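Uncharacterized protein Q64V53_BACFR (Bacteroides fragilis, PDB 2RA8) is of unknown function but joins a WGR domain to a leucine-rich-repeat domain, a make-up that would be consistent with a binding or scaffolding role. Local coordinates at residues A[224-229]-A[257-262]; A[267-272]-A[284-289]; A[16-21]-A[51-56]. All coordinates share one frame; numbering follows the deposited sequence.

Contact 1 of 3, residues A[224-229]-A[257-262]; sequences LVLYVG and LGIVDA
Val260 lays its CG2 methyl over one face of the Tyr227 ring, 3.5 Å above the ring plane and displaced from the centre toward the rim. The carbon sits 3.7 Å from the ring centroid and 18° off its normal, a CH-pi contact, with Tyr227 CD1 as its nearest ring atom. Val260 CG2, set between its backbone N and carbonyl carbon, is the branch that reaches the ring. Asp261 CB approaches the same ring obliquely, 3.6 Å from Tyr227 CD2, and the carboxylate plane is turned 50° from the ring. The acid does not use the tyrosine as a polar partner: its OD1 accepts a hydrogen bond from Leu355 N, in the C-terminal tail, which also packs on Tyr227.

Strands 224-227 and 257-260 run almost exactly parallel, as neighbouring rungs of the long parallel sheet that lines the leucine-rich-repeat domain, with strands 197-201 and 283-285 flanking the pair. The backbone ladder starts with Gly258 N to Leu224 O, proceeds through Leu226 N to Gly258 O and Val260 N to Leu226 O, and ends on Val228 N to Val260 O, at 2.8 Å and 176°, which with the bond before it flanks the Tyr227-Val260 pair. Gly229 N then bonds to Asp261 O, with the donor above the carbonyl plane.

On the sheet face away from Tyr227, Leu224 and Leu257 run alongside each other in the same direction, as do Leu226 and Ile259, whose CD1 atoms are 4.1 Å apart. Val228 extends this apolar row: its CG2, anti to the carbonyl carbon, is 3.6 Å from Ile259 CG2 and equally near Ala262 CB. Helix 265-274 covers part of the row, Phe272 packing on Leu257 and Val268 on Ile259.

Contact 2 of 3, residues A[267-272]-A[284-289]; sequences VVVEMF and MDISAG
Phe272 and Met284, a selenomethionine, form the tight end of this contact. Met284 CG stands over the centre of the phenyl ring, 3.5 Å from the centroid and only 2° off the normal, so that all six ring carbons are almost equally distant from it. This CG, anti to the backbone N (chi1 178°), is thereby set over the ring; SE lies over the same face but farther off, 4.5 Å from the centroid, which makes this a Met-aromatic contact as well as a CH-pi one. Ile286 comes to the ring obliquely through its CG2 methyl, 3.6 Å from Phe272 CE2. The same methyl also meets Val268 CG1 at 3.9 Å, and the two side chains pass antiparallel to each other.

Packing is looser around Val269. Its CG2 approaches Ile286 CD1 at 4.1 Å and Met284 CE at 4.3 Å, and helix 293-300 closes in here through Leu298 and Leu299. No hydrogen bond joins the two segments. On the solvent side of the helix, the partly exposed Glu270 forms a salt bridge with Arg243. Asp285, by contrast, is a buried carboxylate pointing away from the helix: its OD1 accepts a bond from Ser287 OG through the syn lone pair, and Asn313 and Trp256 bind the group as well.

Helix 265-274 thus rests its apolar side against the strand that follows it, as expected in the beta-alpha-beta unit formed with strand 256-260, the right-handed repeating element of a leucine-rich-repeat solenoid.

Contact 3 of 3, residues A[16-21]-A[51-56]; sequences WSIDVR and KAAGKL
Trp16 meets Leu56 at the start of the strand segment. The far end of its six-membered ring does the touching: CZ2 and CH2 are both 3.8 Å from Leu56 CB, which approaches the indole obliquely while the two side chains cross at about a right angle. CG of Trp16 is anti to the backbone N (chi1 178°), and the indole extends from the strand toward the helix. Lys60, one turn further along that helix, makes a cation-pi contact with the same indole.

Two residues on, Ile18 brings its CD1 methyl against both Ala53 and Leu56. It is 3.6 Å from Ala53 CB and 3.8 Å from Leu56 CD1, so one methyl group spans successive turns of the helix. Strand 13-21 belongs to the antiparallel sheet of the WGR domain, and helix 46-62 packs on one face of it; the two segments run nearly antiparallel, at 170°, with their axes 9.2 Å apart. The closest CA pair is Val20 and Ala53, 7.3 Å apart, consistent with the small side chain of the alanine.

Asp19 points to the other side of the sheet, where its OD2 forms a salt bridge with Arg21 NE. Val20 returns to the helix side and brings CG2 to 3.5 Å from Ala53 CB, the methyl that Ile18 also touches. Beyond it, Ala49 and Glu50 of the preceding helical turn pack against Val20.

How the contacts relate
Contacts 1 and 2 belong to one continuous region of the leucine-rich-repeat domain, their centres 8 Å apart. Strand 256-260 supplies one side of contact 1 and is followed in the chain by helix 265-274 of contact 2; strand 283-285 then returns beside it in the same parallel sheet. Probable hydrogen bonds join the two directly, Asp261 N to Ser287 O and Leu257 O to Asp285 N, each 3.0 Å. Contact 3 stands apart in the N-terminal WGR domain: its centre is 38 Å from that of contact 1 and 39 Å from that of contact 2, with nearest atoms about 26 and 25 Å away.

Contact 1 of 3, residues A[224-229]-A[257-262]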
ATOM      1  N   LEU A 224      16.367 -12.095 -13.261  1.00 18.22           N
ATOM      2  CA  LEU A 224      16.390 -13.001 -12.118  1.00 24.43           C
ATOM      3  C   LEU A 224      16.425 -12.182 -10.871  1.00 21.54           C
ATOM      4  O   LEU A 224      17.369 -11.435 -10.644  1.00 16.87           O
ATOM      5  CB  LEU A 224      17.625 -13.909 -12.140  1.00 24.84           C
ATOM      6  CG  LEU A 224      17.878 -14.765 -10.885  1.00 16.63           C
ATOM      7  CD1 LEU A 224      16.700 -15.704 -10.616  1.00 16.25           C
ATOM      8  CD2 LEU A 224      19.162 -15.575 -11.074  1.00 25.11           C
ATOM      9  N   VAL A 225      15.385 -12.305 -10.064  1.00 19.76           N
ATOM     10  CA  VAL A 225      15.299 -11.579  -8.810  1.00 16.43           C
ATOM     11  C   VAL A 225      14.965 -12.564  -7.726  1.00 18.82           C
ATOM     12  O   VAL A 225      13.962 -13.278  -7.805  1.00 22.40           O
ATOM     13  CB  VAL A 225      14.217 -10.486  -8.858  1.00 17.76           C
ATOM     14  CG1 VAL A 225      14.009  -9.890  -7.464  1.00 10.66           C
ATOM     15  CG2 VAL A 225      14.649  -9.381  -9.814  1.00 16.28           C
ATOM     16  N   LEU A 226      15.822 -12.617  -6.711  1.00 22.82           N
ATOM     17  CA  LEU A 226      15.636 -13.528  -5.593  1.00 22.84           C
ATOM     18  C   LEU A 226      15.679 -12.794  -4.285  1.00 15.76           C
ATOM     19  O   LEU A 226      16.626 -12.051  -4.017  1.00 24.42           O
ATOM     20  CB  LEU A 226      16.743 -14.593  -5.573  1.00 21.57           C
ATOM     21  CG  LEU A 226      16.917 -15.513  -6.790  1.00 24.33           C
ATOM     22  CD1 LEU A 226      18.165 -16.370  -6.598  1.00 25.01           C
ATOM     23  CD2 LEU A 226      15.678 -16.387  -6.977  1.00 18.50           C
ATOM     24  N   TYR A 227      14.649 -12.981  -3.467  1.00 14.81           N
ATOM     25  CA  TYR A 227      14.609 -12.366  -2.138  1.00 18.25           C
ATOM     26  C   TYR A 227      15.331 -13.319  -1.192  1.00 17.77           C
ATOM     27  O   TYR A 227      14.973 -14.498  -1.098  1.00 23.64           O
ATOM     28  CB  TYR A 227      13.152 -12.174  -1.666  1.00 13.70           C
ATOM     29  CG  TYR A 227      12.463 -10.959  -2.246  1.00 33.57           C
ATOM     30  CD1 TYR A 227      12.370 -10.774  -3.628  1.00 15.69           C
ATOM     31  CD2 TYR A 227      11.913  -9.987  -1.410  1.00 23.94           C
ATOM     32  CE1 TYR A 227      11.755  -9.644  -4.163  1.00 22.51           C
ATOM     33  CE2 TYR A 227      11.292  -8.857  -1.928  1.00 15.06           C
ATOM     34  CZ  TYR A 227      11.222  -8.694  -3.301  1.00 36.47           C
ATOM     35  OH  TYR A 227      10.646  -7.561  -3.813  1.00 26.67           O
ATOM     36  N   VAL A 228      16.353 -12.821  -0.498  1.00 26.22           N
ATOM     37  CA  VAL A 228      17.123 -13.647   0.428  1.00 24.01           C
ATOM     38  C   VAL A 228      16.374 -13.937   1.706  1.00 28.60           C
ATOM     39  O   VAL A 228      16.305 -15.084   2.154  1.00 31.80           O
ATOM     40  CB  VAL A 228      18.460 -12.972   0.803  1.00 24.84           C
ATOM     41  CG1 VAL A 228      19.255 -13.879   1.748  1.00 18.49           C
ATOM     42  CG2 VAL A 228      19.265 -12.683  -0.454  1.00 23.12           C
ATOM     43  N   GLY A 229      15.814 -12.897   2.311  1.00 22.78           N
ATOM     44  CA  GLY A 229      15.081 -13.088   3.548  1.00 23.85           C
ATOM     45  C   GLY A 229      16.031 -13.377   4.698  1.00 23.77           C
ATOM     46  O   GLY A 229      17.242 -13.224   4.556  1.00 20.90           O
ATOM     47  N   LEU A 257      19.665  -8.527 -12.819  1.00 14.61           N
ATOM     48  CA  LEU A 257      20.001  -9.494 -11.780  1.00 20.62           C
ATOM     49  C   LEU A 257      19.792  -8.851 -10.435  1.00 19.52           C
ATOM     50  O   LEU A 257      20.214  -7.714 -10.204  1.00 23.37           O
ATOM     51  CB  LEU A 257      21.455  -9.946 -11.889  1.00 23.35           C
ATOM     52  CG  LEU A 257      22.006 -10.817 -10.739  1.00 24.09           C
ATOM     53  CD1 LEU A 257      21.172 -12.102 -10.551  1.00 19.99           C
ATOM     54  CD2 LEU A 257      23.450 -11.166 -11.058  1.00 24.24           C
ATOM     55  N   GLY A 258      19.137  -9.580  -9.541  1.00 23.57           N
ATOM     56  CA  GLY A 258      18.884  -9.063  -8.216  1.00 25.16           C
ATOM     57  C   GLY A 258      18.898 -10.097  -7.103  1.00 23.73           C
ATOM     58  O   GLY A 258      18.235 -11.141  -7.178  1.00 22.72           O
ATOM     59  N   ILE A 259      19.702  -9.817  -6.083  1.00 19.61           N
ATOM     60  CA  ILE A 259      19.779 -10.653  -4.893  1.00 23.78           C
ATOM     61  C   ILE A 259      19.425  -9.566  -3.917  1.00 17.78           C
ATOM     62  O   ILE A 259      20.240  -8.695  -3.608  1.00 23.53           O
ATOM     63  CB  ILE A 259      21.200 -11.198  -4.646  1.00 28.01           C
ATOM     64  CG1 ILE A 259      21.650 -12.057  -5.842  1.00 18.81           C
ATOM     65  CG2 ILE A 259      21.216 -12.023  -3.370  1.00 21.84           C
ATOM     66  CD1 ILE A 259      20.706 -13.192  -6.179  1.00 17.29           C
ATOM     67  N   VAL A 260      18.187  -9.610  -3.449  1.00 18.18           N
ATOM     68  CA  VAL A 260      17.648  -8.563  -2.600  1.00 16.25           C
ATOM     69  C   VAL A 260      17.130  -8.989  -1.271  1.00 14.27           C
ATOM     70  O   VAL A 260      17.116 -10.168  -0.935  1.00 18.10           O
ATOM     71  CB  VAL A 260      16.477  -7.873  -3.337  1.00 14.47           C
ATOM     72  CG1 VAL A 260      16.934  -7.366  -4.691  1.00 26.29           C
ATOM     73  CG2 VAL A 260      15.321  -8.870  -3.515  1.00 19.76           C
ATOM     74  N   ASP A 261      16.692  -8.004  -0.496  1.00 18.22           N
ATOM     75  CA  ASP A 261      16.103  -8.261   0.808  1.00 19.43           C
ATOM     76  C   ASP A 261      16.983  -9.102   1.724  1.00 18.20           C
ATOM     77  O   ASP A 261      16.500 -10.008   2.408  1.00 25.21           O
ATOM     78  CB  ASP A 261      14.743  -8.938   0.577  1.00 18.84           C
ATOM     79  CG  ASP A 261      13.919  -9.049   1.841  1.00 16.31           C
ATOM     80  OD1 ASP A 261      13.709  -8.012   2.513  1.00 22.46           O
ATOM     81  OD2 ASP A 261      13.480 -10.178   2.147  1.00 20.62           O
ATOM     82  N   ALA A 262      18.280  -8.795   1.754  1.00 28.28           N
ATOM     83  CA  ALA A 262      19.234  -9.528   2.591  1.00 22.30           C
ATOM     84  C   ALA A 262      19.830  -8.665   3.683  1.00 30.79           C
ATOM     85  O   ALA A 262      19.987  -7.457   3.507  1.00 26.77           O
ATOM     86  CB  ALA A 262      20.365 -10.090   1.722  1.00 22.66           C
TER

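Contact 2 of 3, residues A[267-272]-A[284-289]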
ATOM      1  N   VAL A 267      27.378  -7.265   0.842  1.00 22.51           N
ATOM      2  CA  VAL A 267      28.152  -8.343   0.238  1.00 29.34           C
ATOM      3  C   VAL A 267      27.746  -8.534  -1.200  1.00 24.33           C
ATOM      4  O   VAL A 267      28.590  -8.814  -2.067  1.00 24.10           O
ATOM      5  CB  VAL A 267      27.942  -9.676   0.983  1.00 26.53           C
ATOM      6  CG1 VAL A 267      29.000 -10.676   0.547  1.00 38.89           C
ATOM      7  CG2 VAL A 267      28.002  -9.457   2.486  1.00 35.58           C
ATOM      8  N   VAL A 268      26.448  -8.378  -1.461  1.00 28.37           N
ATOM      9  CA  VAL A 268      25.900  -8.536  -2.809  1.00 22.32           C
ATOM     10  C   VAL A 268      26.551  -7.560  -3.755  1.00 24.42           C
ATOM     11  O   VAL A 268      26.788  -7.873  -4.929  1.00 26.08           O
ATOM     12  CB  VAL A 268      24.344  -8.356  -2.802  1.00 23.29           C
ATOM     13  CG1 VAL A 268      23.772  -8.502  -4.207  1.00 21.26           C
ATOM     14  CG2 VAL A 268      23.711  -9.387  -1.869  1.00 17.20           C
ATOM     15  N   VAL A 269      26.868  -6.373  -3.253  1.00 28.40           N
ATOM     16  CA  VAL A 269      27.523  -5.372  -4.077  1.00 26.09           C
ATOM     17  C   VAL A 269      28.858  -5.916  -4.531  1.00 24.02           C
ATOM     18  O   VAL A 269      29.250  -5.756  -5.686  1.00 36.01           O
ATOM     19  CB  VAL A 269      27.745  -4.060  -3.295  1.00 25.63           C
ATOM     20  CG1 VAL A 269      28.459  -3.036  -4.175  1.00 25.54           C
ATOM     21  CG2 VAL A 269      26.414  -3.516  -2.806  1.00 26.21           C
ATOM     22  N   GLU A 270      29.565  -6.574  -3.616  1.00 30.97           N
ATOM     23  CA  GLU A 270      30.865  -7.150  -3.931  1.00 29.72           C
ATOM     24  C   GLU A 270      30.731  -8.202  -5.022  1.00 27.70           C
ATOM     25  O   GLU A 270      31.521  -8.244  -5.966  1.00 25.83           O
ATOM     26  CB  GLU A 270      31.480  -7.789  -2.677  1.00 36.00           C
ATOM     27  CG  GLU A 270      32.903  -8.283  -2.879  1.00 49.84           C
ATOM     28  CD  GLU A 270      33.371  -9.208  -1.766  1.00 56.98           C
ATOM     29  OE1 GLU A 270      33.314  -8.793  -0.589  1.00 66.48           O
ATOM     30  OE2 GLU A 270      33.795 -10.348  -2.074  1.00 47.51           O
HETATM   31  N   MSE A 271      29.720  -9.058  -4.897  1.00 32.08           N
HETATM   32  CA  MSE A 271      29.489 -10.110  -5.883  1.00 32.44           C
HETATM   33  C   MSE A 271      29.343  -9.542  -7.260  1.00 36.38           C
HETATM   34  O   MSE A 271      29.928 -10.053  -8.220  1.00 36.55           O
HETATM   35  CB  MSE A 271      28.234 -10.897  -5.535  1.00 28.68           C
HETATM   36  CG  MSE A 271      28.337 -11.614  -4.215  1.00 30.56           C
HETATM   37 SE   MSE A 271      26.829 -12.762  -3.882  1.00 48.53          SE
HETATM   38  CE  MSE A 271      27.273 -13.275  -2.086  1.00 29.64           C
ATOM     39  N   PHE A 272      28.552  -8.477  -7.371  1.00 24.80           N
ATOM     40  CA  PHE A 272      28.350  -7.828  -8.655  1.00 27.49           C
ATOM     41  C   PHE A 272      29.664  -7.348  -9.217  1.00 32.03           C
ATOM     42  O   PHE A 272      30.051  -7.720 -10.326  1.00 32.93           O
ATOM     43  CB  PHE A 272      27.393  -6.629  -8.516  1.00 33.15           C
ATOM     44  CG  PHE A 272      25.934  -6.994  -8.624  1.00 34.29           C
ATOM     45  CD1 PHE A 272      25.362  -7.276  -9.860  1.00 35.97           C
ATOM     46  CD2 PHE A 272      25.137  -7.068  -7.489  1.00 19.17           C
ATOM     47  CE1 PHE A 272      24.017  -7.626  -9.957  1.00 15.60           C
ATOM     48  CE2 PHE A 272      23.794  -7.417  -7.586  1.00 16.21           C
ATOM     49  CZ  PHE A 272      23.241  -7.694  -8.820  1.00 26.09           C
HETATM   50  N   MSE A 284      21.326  -3.505 -11.980  1.00 22.53           N
HETATM   51  CA  MSE A 284      21.903  -4.116 -10.790  1.00 24.93           C
HETATM   52  C   MSE A 284      20.850  -3.850  -9.738  1.00 24.63           C
HETATM   53  O   MSE A 284      20.552  -2.705  -9.423  1.00 25.34           O
HETATM   54  CB  MSE A 284      23.212  -3.428 -10.408  1.00 20.36           C
HETATM   55  CG  MSE A 284      23.859  -3.978  -9.154  1.00 38.90           C
HETATM   56 SE   MSE A 284      25.424  -2.952  -8.636  1.00 45.29          SE
HETATM   57  CE  MSE A 284      25.004  -2.674  -6.782  1.00 41.14           C
ATOM     58  N   ASP A 285      20.280  -4.912  -9.198  1.00 15.87           N
ATOM     59  CA  ASP A 285      19.205  -4.812  -8.219  1.00 21.90           C
ATOM     60  C   ASP A 285      19.705  -5.217  -6.857  1.00 22.36           C
ATOM     61  O   ASP A 285      19.984  -6.386  -6.617  1.00 18.88           O
ATOM     62  CB  ASP A 285      18.070  -5.744  -8.651  1.00 19.58           C
ATOM     63  CG  ASP A 285      16.741  -5.436  -7.980  1.00 25.72           C
ATOM     64  OD1 ASP A 285      16.709  -4.816  -6.890  1.00 16.32           O
ATOM     65  OD2 ASP A 285      15.713  -5.846  -8.558  1.00 24.70           O
ATOM     66  N   ILE A 286      19.832  -4.243  -5.962  1.00 25.22           N
ATOM     67  CA  ILE A 286      20.303  -4.488  -4.610  1.00 22.08           C
ATOM     68  C   ILE A 286      19.392  -3.761  -3.669  1.00 22.97           C
ATOM     69  O   ILE A 286      19.834  -3.019  -2.796  1.00 19.76           O
ATOM     70  CB  ILE A 286      21.747  -3.986  -4.422  1.00 23.33           C
ATOM     71  CG1 ILE A 286      21.866  -2.538  -4.902  1.00 27.62           C
ATOM     72  CG2 ILE A 286      22.710  -4.882  -5.204  1.00 16.99           C
ATOM     73  CD1 ILE A 286      23.051  -1.791  -4.321  1.00 30.80           C
ATOM     74  N   SER A 287      18.099  -3.987  -3.848  1.00 24.64           N
ATOM     75  CA  SER A 287      17.074  -3.347  -3.033  1.00 21.27           C
ATOM     76  C   SER A 287      16.589  -4.166  -1.870  1.00 22.64           C
ATOM     77  O   SER A 287      17.055  -5.281  -1.629  1.00 26.38           O
ATOM     78  CB  SER A 287      15.877  -3.006  -3.914  1.00 29.82           C
ATOM     79  OG  SER A 287      15.383  -4.174  -4.543  1.00 25.90           O
ATOM     80  N   ALA A 288      15.646  -3.582  -1.136  1.00 19.77           N
ATOM     81  CA  ALA A 288      14.991  -4.206   0.007  1.00 24.94           C
ATOM     82  C   ALA A 288      15.839  -4.730   1.134  1.00 20.24           C
ATOM     83  O   ALA A 288      15.314  -5.419   2.017  1.00 27.31           O
ATOM     84  CB  ALA A 288      14.070  -5.321  -0.489  1.00 18.12           C
ATOM     85  N   GLY A 289      17.131  -4.414   1.148  1.00 21.83           N
ATOM     86  CA  GLY A 289      17.985  -4.926   2.212  1.00 23.88           C
ATOM     87  C   GLY A 289      18.689  -3.891   3.073  1.00 25.25           C
ATOM     88  O   GLY A 289      18.407  -2.686   2.993  1.00 13.42           O
TER

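Contact 3 of 3, residues A[16-21]-A[51-56]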
ATOM      1  N   TRP A  16      -5.539   4.257 -21.267  1.00 24.09           N
ATOM      2  CA  TRP A  16      -5.596   5.655 -20.886  1.00 17.81           C
ATOM      3  C   TRP A  16      -5.437   6.416 -22.176  1.00 28.54           C
ATOM      4  O   TRP A  16      -4.490   6.171 -22.926  1.00 20.56           O
ATOM      5  CB  TRP A  16      -4.441   5.979 -19.921  1.00 16.65           C
ATOM      6  CG  TRP A  16      -4.356   7.412 -19.469  1.00 22.81           C
ATOM      7  CD1 TRP A  16      -5.004   7.983 -18.406  1.00 26.03           C
ATOM      8  CD2 TRP A  16      -3.563   8.445 -20.064  1.00 14.16           C
ATOM      9  NE1 TRP A  16      -4.660   9.314 -18.301  1.00 20.37           N
ATOM     10  CE2 TRP A  16      -3.780   9.623 -19.301  1.00 19.33           C
ATOM     11  CE3 TRP A  16      -2.689   8.490 -21.159  1.00 13.01           C
ATOM     12  CZ2 TRP A  16      -3.152  10.835 -19.609  1.00 21.25           C
ATOM     13  CZ3 TRP A  16      -2.060   9.701 -21.465  1.00 14.06           C
ATOM     14  CH2 TRP A  16      -2.298  10.859 -20.686  1.00 16.98           C
ATOM     15  N   SER A  17      -6.377   7.307 -22.475  1.00 24.79           N
ATOM     16  CA  SER A  17      -6.287   8.099 -23.697  1.00 22.51           C
ATOM     17  C   SER A  17      -6.406   9.561 -23.372  1.00 24.11           C
ATOM     18  O   SER A  17      -7.051   9.947 -22.386  1.00 23.51           O
ATOM     19  CB  SER A  17      -7.369   7.691 -24.714  1.00 19.58           C
ATOM     20  OG  SER A  17      -8.663   8.127 -24.337  1.00 23.85           O
ATOM     21  N   ILE A  18      -5.761  10.390 -24.184  1.00 24.78           N
ATOM     22  CA  ILE A  18      -5.797  11.827 -23.972  1.00 23.31           C
ATOM     23  C   ILE A  18      -5.990  12.562 -25.266  1.00 25.68           C
ATOM     24  O   ILE A  18      -5.482  12.161 -26.319  1.00 22.23           O
ATOM     25  CB  ILE A  18      -4.507  12.319 -23.248  1.00 24.34           C
ATOM     26  CG1 ILE A  18      -4.651  13.795 -22.875  1.00 14.00           C
ATOM     27  CG2 ILE A  18      -3.281  12.083 -24.132  1.00 24.55           C
ATOM     28  CD1 ILE A  18      -3.566  14.302 -21.921  1.00 14.73           C
ATOM     29  N   ASP A  19      -6.749  13.649 -25.197  1.00 16.65           N
ATOM     30  CA  ASP A  19      -7.045  14.457 -26.374  1.00 16.78           C
ATOM     31  C   ASP A  19      -7.189  15.883 -25.951  1.00 25.88           C
ATOM     32  O   ASP A  19      -7.772  16.157 -24.898  1.00 27.75           O
ATOM     33  CB  ASP A  19      -8.354  13.972 -27.016  1.00 13.94           C
ATOM     34  CG  ASP A  19      -8.583  14.547 -28.408  1.00 30.27           C
ATOM     35  OD1 ASP A  19      -7.599  14.888 -29.098  1.00 35.84           O
ATOM     36  OD2 ASP A  19      -9.758  14.640 -28.820  1.00 43.94           O
ATOM     37  N   VAL A  20      -6.636  16.805 -26.736  1.00 19.56           N
ATOM     38  CA  VAL A  20      -6.764  18.217 -26.408  1.00 26.40           C
ATOM     39  C   VAL A  20      -7.638  18.886 -27.427  1.00 31.21           C
ATOM     40  O   VAL A  20      -7.352  18.848 -28.625  1.00 27.34           O
ATOM     41  CB  VAL A  20      -5.402  18.960 -26.386  1.00 30.53           C
ATOM     42  CG1 VAL A  20      -5.638  20.451 -26.113  1.00 26.49           C
ATOM     43  CG2 VAL A  20      -4.495  18.384 -25.310  1.00 23.43           C
ATOM     44  N   ARG A  21      -8.727  19.486 -26.963  1.00 28.12           N
ATOM     45  CA  ARG A  21      -9.636  20.199 -27.849  1.00 37.46           C
ATOM     46  C   ARG A  21      -9.847  21.584 -27.302  1.00 38.20           C
ATOM     47  O   ARG A  21     -10.533  21.771 -26.294  1.00 32.57           O
ATOM     48  CB  ARG A  21     -10.969  19.456 -27.976  1.00 37.42           C
ATOM     49  CG  ARG A  21     -10.877  18.218 -28.854  1.00 38.47           C
ATOM     50  CD  ARG A  21     -12.226  17.547 -29.025  1.00 65.68           C
ATOM     51  NE  ARG A  21     -12.129  16.366 -29.879  1.00 81.44           N
ATOM     52  CZ  ARG A  21     -13.163  15.613 -30.244  1.00 84.85           C
ATOM     53  NH1 ARG A  21     -14.387  15.915 -29.830  1.00 78.31           N
ATOM     54  NH2 ARG A  21     -12.972  14.558 -31.026  1.00 91.91           N
ATOM     55  N   LYS A  51       0.526  21.978 -22.839  1.00 30.32           N
ATOM     56  CA  LYS A  51       1.640  21.788 -21.919  1.00 25.57           C
ATOM     57  C   LYS A  51       1.245  20.810 -20.847  1.00 26.42           C
ATOM     58  O   LYS A  51       2.049  19.982 -20.415  1.00 21.15           O
ATOM     59  CB  LYS A  51       2.043  23.119 -21.300  1.00 31.59           C
ATOM     60  N   ALA A  52      -0.005  20.899 -20.406  1.00 27.90           N
ATOM     61  CA  ALA A  52      -0.506  19.998 -19.375  1.00 30.82           C
ATOM     62  C   ALA A  52      -0.592  18.591 -19.910  1.00 29.75           C
ATOM     63  O   ALA A  52      -0.225  17.637 -19.225  1.00 28.81           O
ATOM     64  CB  ALA A  52      -1.881  20.458 -18.894  1.00 32.05           C
ATOM     65  N   ALA A  53      -1.080  18.462 -21.143  1.00 30.14           N
ATOM     66  CA  ALA A  53      -1.237  17.156 -21.780  1.00 21.80           C
ATOM     67  C   ALA A  53       0.098  16.491 -21.956  1.00 28.20           C
ATOM     68  O   ALA A  53       0.226  15.275 -21.797  1.00 30.23           O
ATOM     69  CB  ALA A  53      -1.938  17.311 -23.125  1.00 14.17           C
ATOM     70  N   GLY A  54       1.105  17.293 -22.281  1.00 24.12           N
ATOM     71  CA  GLY A  54       2.439  16.761 -22.466  1.00 28.40           C
ATOM     72  C   GLY A  54       2.955  16.108 -21.199  1.00 26.62           C
ATOM     73  O   GLY A  54       3.521  15.014 -21.242  1.00 25.12           O
ATOM     74  N   LYS A  55       2.746  16.766 -20.061  1.00 21.05           N
ATOM     75  CA  LYS A  55       3.216  16.221 -18.792  1.00 27.55           C
ATOM     76  C   LYS A  55       2.505  14.940 -18.404  1.00 20.08           C
ATOM     77  O   LYS A  55       3.116  14.032 -17.842  1.00 32.63           O
ATOM     78  CB  LYS A  55       3.065  17.264 -17.674  1.00 29.61           C
ATOM     79  CG  LYS A  55       3.875  18.532 -17.924  1.00 34.03           C
ATOM     80  CD  LYS A  55       4.005  19.392 -16.673  1.00 43.40           C
ATOM     81  CE  LYS A  55       4.906  18.736 -15.632  1.00 60.98           C
ATOM     82  NZ  LYS A  55       5.115  19.619 -14.447  1.00 57.73           N
ATOM     83  N   LEU A  56       1.212  14.855 -18.702  1.00 21.23           N
ATOM     84  CA  LEU A  56       0.441  13.659 -18.378  1.00 25.04           C
ATOM     85  C   LEU A  56       0.956  12.490 -19.191  1.00 27.26           C
ATOM     86  O   LEU A  56       1.168  11.393 -18.668  1.00 24.09           O
ATOM     87  CB  LEU A  56      -1.038  13.884 -18.693  1.00 22.96           C
ATOM     88  CG  LEU A  56      -1.767  14.906 -17.809  1.00 40.60           C
ATOM     89  CD1 LEU A  56      -3.207  15.057 -18.263  1.00 31.73           C
ATOM     90  CD2 LEU A  56      -1.715  14.448 -16.359  1.00 24.48           C
TER